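Putative calcium binding protein (Streptomyces coelicolor, PDB 3AKB) binds calcium ions through EF-hand helix-loop-helix motifs and probably takes part in calcium-mediated regulation in this bacterium. Local coordinates at residues A139-D144 and T152-A157. The protein carries 2 engineered substitutions. Sequence-based numbering, arbitrary orientation.
Sequences AALDTD and TEIVPA. With CA (calcium ion), chain I; CA (calcium ion), chain B.
Glu153 reaches from helix 151-161 to the loop that follows Leu141, and its side chain meets something at every atom from CB outward. CB lies 3.3 Å from Leu141 O. With CG anti to the carbonyl carbon (chi1 -70°) and the chain extended beyond it, CG passes Thr143 OG1 at 3.5 Å and CD carries the carboxylate to the calcium ion of chain I. Glu153 OE2 binds this calcium at 2.4 Å and OE1 at a longer 2.7 Å; Gly150 N also donates to OE1, while OE2 accepts weak hydrogen bonds from Thr143 N and Asp144 N. This is the bidentate glutamate that closes an EF-hand calcium loop, long enough to span from the exiting helix. The shorter aspartates suit the loop itself: Asp142 and Asp144 each give the ion one oxygen, OD1, and Asp146, Lys148 O and a water complete the site. Asp142 OD2 is hydrogen-bonded to Gly147 N. The carboxylate planes of Asp144 and Glu153 stand 75° apart, and the shared calcium ion probably offsets the repulsion of Asp144 OD1 and Glu153 OE2, 3.0 Å apart. Asp144 OD2 meets a second calcium ion (chain B) at 1.9 Å, unusually short for calcium, so this site is doubtful. Away from the ion, the Leu141 side chain makes apolar contacts: CD2 on Ala157 CB at a tight 3.4 Å, where a small methyl suits the close approach, and CD1 more loosely near Ile154 CG2.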
ATOM      1  N   ALA A 139       9.321  -6.046  10.822  1.00 12.87           N
ATOM      2  CA  ALA A 139      10.136  -5.754  11.984  1.00 13.19           C
ATOM      3  C   ALA A 139      10.572  -4.286  12.023  1.00 13.90           C
ATOM      4  O   ALA A 139      10.526  -3.679  13.091  1.00 13.40           O
ATOM      5  CB  ALA A 139      11.357  -6.671  12.010  1.00 14.49           C
ATOM      6  N   ALA A 140      10.978  -3.747  10.866  1.00 13.35           N
ATOM      7  CA  ALA A 140      11.466  -2.372  10.752  1.00 13.83           C
ATOM      8  C   ALA A 140      10.367  -1.359  10.988  1.00 14.35           C
ATOM      9  O   ALA A 140      10.631  -0.227  11.401  1.00 14.76           O
ATOM     10  CB  ALA A 140      12.128  -2.144   9.381  1.00 15.48           C
ATOM     11  N   LEU A 141       9.123  -1.760  10.725  1.00 13.28           N
ATOM     12  CA  LEU A 141       7.981  -0.886  10.986  1.00 13.99           C
ATOM     13  C   LEU A 141       7.692  -0.664  12.474  1.00 13.51           C
ATOM     14  O   LEU A 141       7.026   0.314  12.835  1.00 14.72           O
ATOM     15  CB  LEU A 141       6.736  -1.439  10.283  1.00 13.35           C
ATOM     16  CG  LEU A 141       6.747  -1.253   8.760  1.00 14.16           C
ATOM     17  CD1 LEU A 141       5.595  -2.003   8.149  1.00 13.78           C
ATOM     18  CD2 LEU A 141       6.685   0.220   8.419  1.00 14.85           C
ATOM     19  N   ASP A 142       8.149  -1.586  13.321  1.00 13.30           N
ATOM     20  CA  ASP A 142       7.946  -1.485  14.771  1.00 13.16           C
ATOM     21  C   ASP A 142       9.028  -0.594  15.364  1.00 13.47           C
ATOM     22  O   ASP A 142       9.981  -1.075  15.967  1.00 14.23           O
ATOM     23  CB  ASP A 142       7.988  -2.874  15.405  1.00 12.60           C
ATOM     24  CG  ASP A 142       7.693  -2.852  16.893  1.00 13.47           C
ATOM     25  OD1 ASP A 142       7.103  -1.875  17.362  1.00 13.46           O
ATOM     26  OD2 ASP A 142       8.088  -3.809  17.594  1.00 13.99           O
ATOM     27  N   THR A 143       8.875   0.707  15.169  1.00 14.37           N
ATOM     28  CA  THR A 143       9.952   1.648  15.507  1.00 14.92           C
ATOM     29  C   THR A 143      10.128   1.876  17.000  1.00 15.00           C
ATOM     30  O   THR A 143      11.173   2.376  17.424  1.00 14.95           O
ATOM     31  CB  THR A 143       9.774   2.995  14.810  1.00 15.62           C
ATOM     32  OG1 THR A 143       8.467   3.496  15.096  1.00 17.43           O
ATOM     33  CG2 THR A 143       9.974   2.824  13.305  1.00 17.51           C
ATOM     34  N   ASP A 144       9.144   1.479  17.803  1.00 14.80           N
ATOM     35  CA  ASP A 144       9.265   1.621  19.259  1.00 14.88           C
ATOM     36  C   ASP A 144       9.471   0.286  19.962  1.00 15.59           C
ATOM     37  O   ASP A 144       9.631   0.227  21.180  1.00 16.88           O
ATOM     38  CB  ASP A 144       8.103   2.445  19.868  1.00 13.67           C
ATOM     39  CG  ASP A 144       6.729   1.795  19.685  1.00 15.06           C
ATOM     40  OD1 ASP A 144       6.625   0.707  19.075  1.00 13.95           O
ATOM     41  OD2 ASP A 144       5.733   2.376  20.167  1.00 15.03           O
ATOM     42  N   THR A 152       0.470   5.178  13.388  1.00 11.51           N
ATOM     43  CA  THR A 152       1.487   6.240  13.471  1.00 12.36           C
ATOM     44  C   THR A 152       2.849   5.745  12.992  1.00 12.25           C
ATOM     45  O   THR A 152       3.756   6.549  12.712  1.00 13.20           O
ATOM     46  CB  THR A 152       1.579   6.861  14.883  1.00 12.89           C
ATOM     47  OG1 THR A 152       1.933   5.843  15.817  1.00 15.97           O
ATOM     48  CG2 THR A 152       0.247   7.477  15.281  1.00 14.33           C
ATOM     49  N   GLU A 153       2.996   4.427  12.881  1.00 11.76           N
ATOM     50  CA  GLU A 153       4.206   3.832  12.297  1.00 12.13           C
ATOM     51  C   GLU A 153       4.051   3.648  10.789  1.00 12.92           C
ATOM     52  O   GLU A 153       4.942   4.035  10.024  1.00 14.67           O
ATOM     53  CB  GLU A 153       4.585   2.520  13.013  1.00 11.24           C
ATOM     54  CG  GLU A 153       5.108   2.782  14.462  1.00 10.99           C
ATOM     55  CD  GLU A 153       5.194   1.563  15.364  1.00 12.90           C
ATOM     56  OE1 GLU A 153       4.388   0.631  15.207  1.00 13.31           O
ATOM     57  OE2 GLU A 153       6.063   1.520  16.287  1.00 13.50           O
ATOM     58  N   ILE A 154       2.918   3.099  10.343  1.00 12.13           N
ATOM     59  CA  ILE A 154       2.783   2.795   8.918  1.00 12.86           C
ATOM     60  C   ILE A 154       2.533   3.993   8.006  1.00 11.90           C
ATOM     61  O   ILE A 154       2.977   3.979   6.861  1.00 11.78           O
ATOM     62  CB  ILE A 154       1.792   1.639   8.628  1.00 12.79           C
ATOM     63  CG1 ILE A 154       0.330   2.013   8.908  1.00 12.67           C
ATOM     64  CG2 ILE A 154       2.161   0.396   9.419  1.00 14.46           C
ATOM     65  CD1 ILE A 154      -0.648   0.933   8.418  1.00 14.09           C
ATOM     66  N   VAL A 155       1.825   5.017   8.474  1.00 11.59           N
ATOM     67  CA  VAL A 155       1.539   6.109   7.553  1.00 12.04           C
ATOM     68  C   VAL A 155       2.808   6.868   7.135  1.00 12.51           C
ATOM     69  O   VAL A 155       3.048   7.029   5.943  1.00 11.83           O
ATOM     70  CB  VAL A 155       0.369   7.022   8.023  1.00 12.06           C
ATOM     71  CG1 VAL A 155       0.130   8.164   7.040  1.00 13.25           C
ATOM     72  CG2 VAL A 155      -0.905   6.188   8.160  1.00 12.14           C
ATOM     73  N   PRO A 156       3.663   7.287   8.103  1.00 13.08           N
ATOM     74  CA  PRO A 156       4.928   7.906   7.655  1.00 13.57           C
ATOM     75  C   PRO A 156       5.874   6.941   6.916  1.00 13.04           C
ATOM     76  O   PRO A 156       6.607   7.364   6.020  1.00 13.90           O
ATOM     77  CB  PRO A 156       5.571   8.391   8.961  1.00 14.29           C
ATOM     78  CG  PRO A 156       4.946   7.616  10.013  1.00 15.26           C
ATOM     79  CD  PRO A 156       3.542   7.304   9.572  1.00 13.56           C
ATOM     80  N   ALA A 157       5.853   5.649   7.252  1.00 12.24           N
ATOM     81  CA  ALA A 157       6.671   4.677   6.479  1.00 13.06           C
ATOM     82  C   ALA A 157       6.197   4.596   5.022  1.00 13.51           C
ATOM     83  O   ALA A 157       7.002   4.481   4.098  1.00 13.76           O
ATOM     84  CB  ALA A 157       6.631   3.311   7.109  1.00 13.46           C
TER
HETATM   85 CA    CA I 175       5.234  -0.380  17.567  1.00 12.22          CA
HETATM   86 CA    CA B   1       4.029   1.470  20.341  1.00  8.87          CA
HETATM   87  O   HOH W   1       1.722   0.653  19.545  1.00 18.93           O
HETATM   88  O   HOH W   2       3.539   0.787  18.503  1.00 14.79           O